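Local coordinates for protein putative uronate isomerase (Thermotoga maritima, PDB 4NAR) that probably has lactate racemase activity, as its family suggests, although it is named a putative uronate isomerase, at residues Ile165-Ile170 with Asp177-Ala182. Residues are numbered along the deposited sequence; the frame is centred on the assembly and turned at random.
Sequences IVIPGI and DTFHWA. With SO4 (sulfate ion), chain B.
Phe179 reaches from helix 173-186 to the cis-proline Pro168, whose CD lies 3.6 Å from Phe179 CZ. From CB, which points toward the loop 165-170, the ring is carried between the backbone N and the carbonyl carbon (chi1 88°). Along one side, Phe179 CD2 passes 4.0 Å from Ile167 CG2, the branch anti to its own backbone N, and Phe179 CE2 lies 3.9 Å from the same methyl. Pro168 CB meets CE2 in the plane of the phenyl ring, and the two side chains cross at about a right angle. Across the ring, Phe179 CE1 sits 3.6 Å above the imidazole plane of His180, over its centre. That imidazole sends NE2 to sulfate O1 in a 2.8 Å hydrogen bond, fairly straight at 163°, with the acceptor in the ring plane. Pro168 CG approaches the same oxygen at 3.4 Å. His180 ND1 has a weak hydrogen bond with Ser156 OG. Here a cis-proline loop packs on the following helix, both within the Lar_N region, beside a sulfate site completed by Thr72 and, from later in the chain, Trp283 and Asn348; the ion probably comes from the crystallisation liquor, but the pocket could accommodate an anionic group.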
loop_
_atom_site.group_PDB
_atom_site.type_symbol
_atom_site.label_atom_id
_atom_site.label_comp_id
_atom_site.label_asym_id
_atom_site.label_seq_id
_atom_site.Cartn_x
_atom_site.Cartn_y
_atom_site.Cartn_z
ATOM N N ILE A 165 -2.003 6.996 3.892
ATOM C CA ILE A 165 -2.513 6.392 5.103
ATOM C C ILE A 165 -3.975 6.779 5.372
ATOM O O ILE A 165 -4.706 6.032 6.030
ATOM C CB ILE A 165 -1.637 6.723 6.318
ATOM C CG1 ILE A 165 -2.073 5.878 7.525
ATOM C CG2 ILE A 165 -1.691 8.210 6.635
ATOM C CD1 ILE A 165 -1.009 5.757 8.613
ATOM N N VAL A 166 -4.417 7.933 4.870
ATOM C CA VAL A 166 -5.819 8.295 5.021
ATOM C C VAL A 166 -6.640 7.593 3.931
ATOM O O VAL A 166 -7.645 6.935 4.219
ATOM C CB VAL A 166 -6.038 9.824 4.940
ATOM C CG1 VAL A 166 -7.528 10.149 5.101
ATOM C CG2 VAL A 166 -5.197 10.557 5.989
ATOM N N ILE A 167 -6.196 7.731 2.681
ATOM C CA ILE A 167 -6.835 7.083 1.534
ATOM C C ILE A 167 -5.757 6.319 0.767
ATOM O O ILE A 167 -4.827 6.948 0.245
ATOM C CB ILE A 167 -7.453 8.110 0.571
ATOM C CG1 ILE A 167 -8.431 9.020 1.324
ATOM C CG2 ILE A 167 -8.167 7.394 -0.584
ATOM C CD1 ILE A 167 -8.924 10.167 0.505
ATOM N N PRO A 168 -5.887 4.974 0.660
ATOM C CA PRO A 168 -7.054 4.156 1.049
ATOM C C PRO A 168 -7.129 3.741 2.520
ATOM O O PRO A 168 -8.143 3.147 2.908
ATOM C CB PRO A 168 -6.864 2.871 0.225
ATOM C CG PRO A 168 -5.341 2.720 0.161
ATOM C CD PRO A 168 -4.846 4.160 -0.012
ATOM N N GLY A 169 -6.084 4.030 3.297
ATOM C CA GLY A 169 -5.918 3.496 4.643
ATOM C C GLY A 169 -7.153 3.357 5.527
ATOM O O GLY A 169 -7.409 2.281 6.101
ATOM N N ILE A 170 -7.919 4.437 5.651
ATOM C CA ILE A 170 -9.086 4.427 6.520
ATOM C C ILE A 170 -10.292 5.005 5.787
ATOM O O ILE A 170 -11.145 5.696 6.369
ATOM C CB ILE A 170 -8.815 5.233 7.799
ATOM C CG1 ILE A 170 -8.408 6.665 7.418
ATOM C CG2 ILE A 170 -7.738 4.539 8.658
ATOM C CD1 ILE A 170 -8.109 7.551 8.574
ATOM N N ASP A 177 -11.763 2.927 -5.348
ATOM C CA ASP A 177 -11.963 2.378 -6.690
ATOM C C ASP A 177 -11.474 3.381 -7.735
ATOM O O ASP A 177 -10.763 3.017 -8.694
ATOM C CB ASP A 177 -13.445 2.074 -6.945
ATOM C CG ASP A 177 -13.900 0.743 -6.322
ATOM O OD1 ASP A 177 -13.221 0.216 -5.397
ATOM O OD2 ASP A 177 -14.956 0.228 -6.763
ATOM N N THR A 178 -11.857 4.641 -7.521
ATOM C CA THR A 178 -11.564 5.739 -8.427
ATOM C C THR A 178 -10.070 5.966 -8.581
ATOM O O THR A 178 -9.583 6.096 -9.711
ATOM C CB THR A 178 -12.214 7.054 -7.943
ATOM O OG1 THR A 178 -13.639 6.922 -7.979
ATOM C CG2 THR A 178 -11.786 8.241 -8.817
ATOM N N PHE A 179 -9.329 6.018 -7.474
ATOM C CA PHE A 179 -7.899 6.267 -7.639
ATOM C C PHE A 179 -7.170 5.060 -8.233
ATOM O O PHE A 179 -6.254 5.221 -9.042
ATOM C CB PHE A 179 -7.223 6.842 -6.374
ATOM C CG PHE A 179 -6.712 5.811 -5.390
ATOM C CD1 PHE A 179 -5.585 5.034 -5.665
ATOM C CD2 PHE A 179 -7.311 5.687 -4.140
ATOM C CE1 PHE A 179 -5.103 4.114 -4.743
ATOM C CE2 PHE A 179 -6.825 4.772 -3.203
ATOM C CZ PHE A 179 -5.719 3.983 -3.507
ATOM N N HIS A 180 -7.584 3.859 -7.840
ATOM C CA HIS A 180 -6.984 2.651 -8.402
ATOM C C HIS A 180 -7.183 2.587 -9.922
ATOM O O HIS A 180 -6.258 2.244 -10.664
ATOM C CB HIS A 180 -7.532 1.393 -7.724
ATOM C CG HIS A 180 -6.843 1.054 -6.440
ATOM N ND1 HIS A 180 -5.520 0.661 -6.384
ATOM C CD2 HIS A 180 -7.295 1.039 -5.160
ATOM C CE1 HIS A 180 -5.184 0.425 -5.127
ATOM N NE2 HIS A 180 -6.244 0.646 -4.365
ATOM N N TRP A 181 -8.381 2.944 -10.383
ATOM C CA TRP A 181 -8.662 2.915 -11.809
ATOM C C TRP A 181 -7.921 4.021 -12.558
ATOM O O TRP A 181 -7.398 3.792 -13.651
ATOM C CB TRP A 181 -10.168 3.013 -12.063
ATOM C CG TRP A 181 -10.536 2.737 -13.492
ATOM C CD1 TRP A 181 -11.086 3.621 -14.386
ATOM C CD2 TRP A 181 -10.356 1.506 -14.206
ATOM N NE1 TRP A 181 -11.266 3.009 -15.607
ATOM C CE2 TRP A 181 -10.823 1.701 -15.526
ATOM C CE3 TRP A 181 -9.858 0.238 -13.857
ATOM C CZ2 TRP A 181 -10.803 0.697 -16.500
ATOM C CZ3 TRP A 181 -9.833 -0.770 -14.829
ATOM C CH2 TRP A 181 -10.305 -0.531 -16.132
ATOM N N ALA A 182 -7.904 5.224 -11.979
ATOM C CA ALA A 182 -7.142 6.344 -12.529
ATOM C C ALA A 182 -5.684 5.924 -12.711
ATOM O O ALA A 182 -5.078 6.172 -13.762
ATOM C CB ALA A 182 -7.231 7.565 -11.599
HETATM S S SO4 B . -6.175 -1.460 -1.124
HETATM O O1 SO4 B . -6.018 -0.092 -1.649
HETATM O O2 SO4 B . -6.242 -1.407 0.345
HETATM O O3 SO4 B . -7.398 -2.054 -1.682
HETATM O O4 SO4 B . -5.014 -2.279 -1.534
#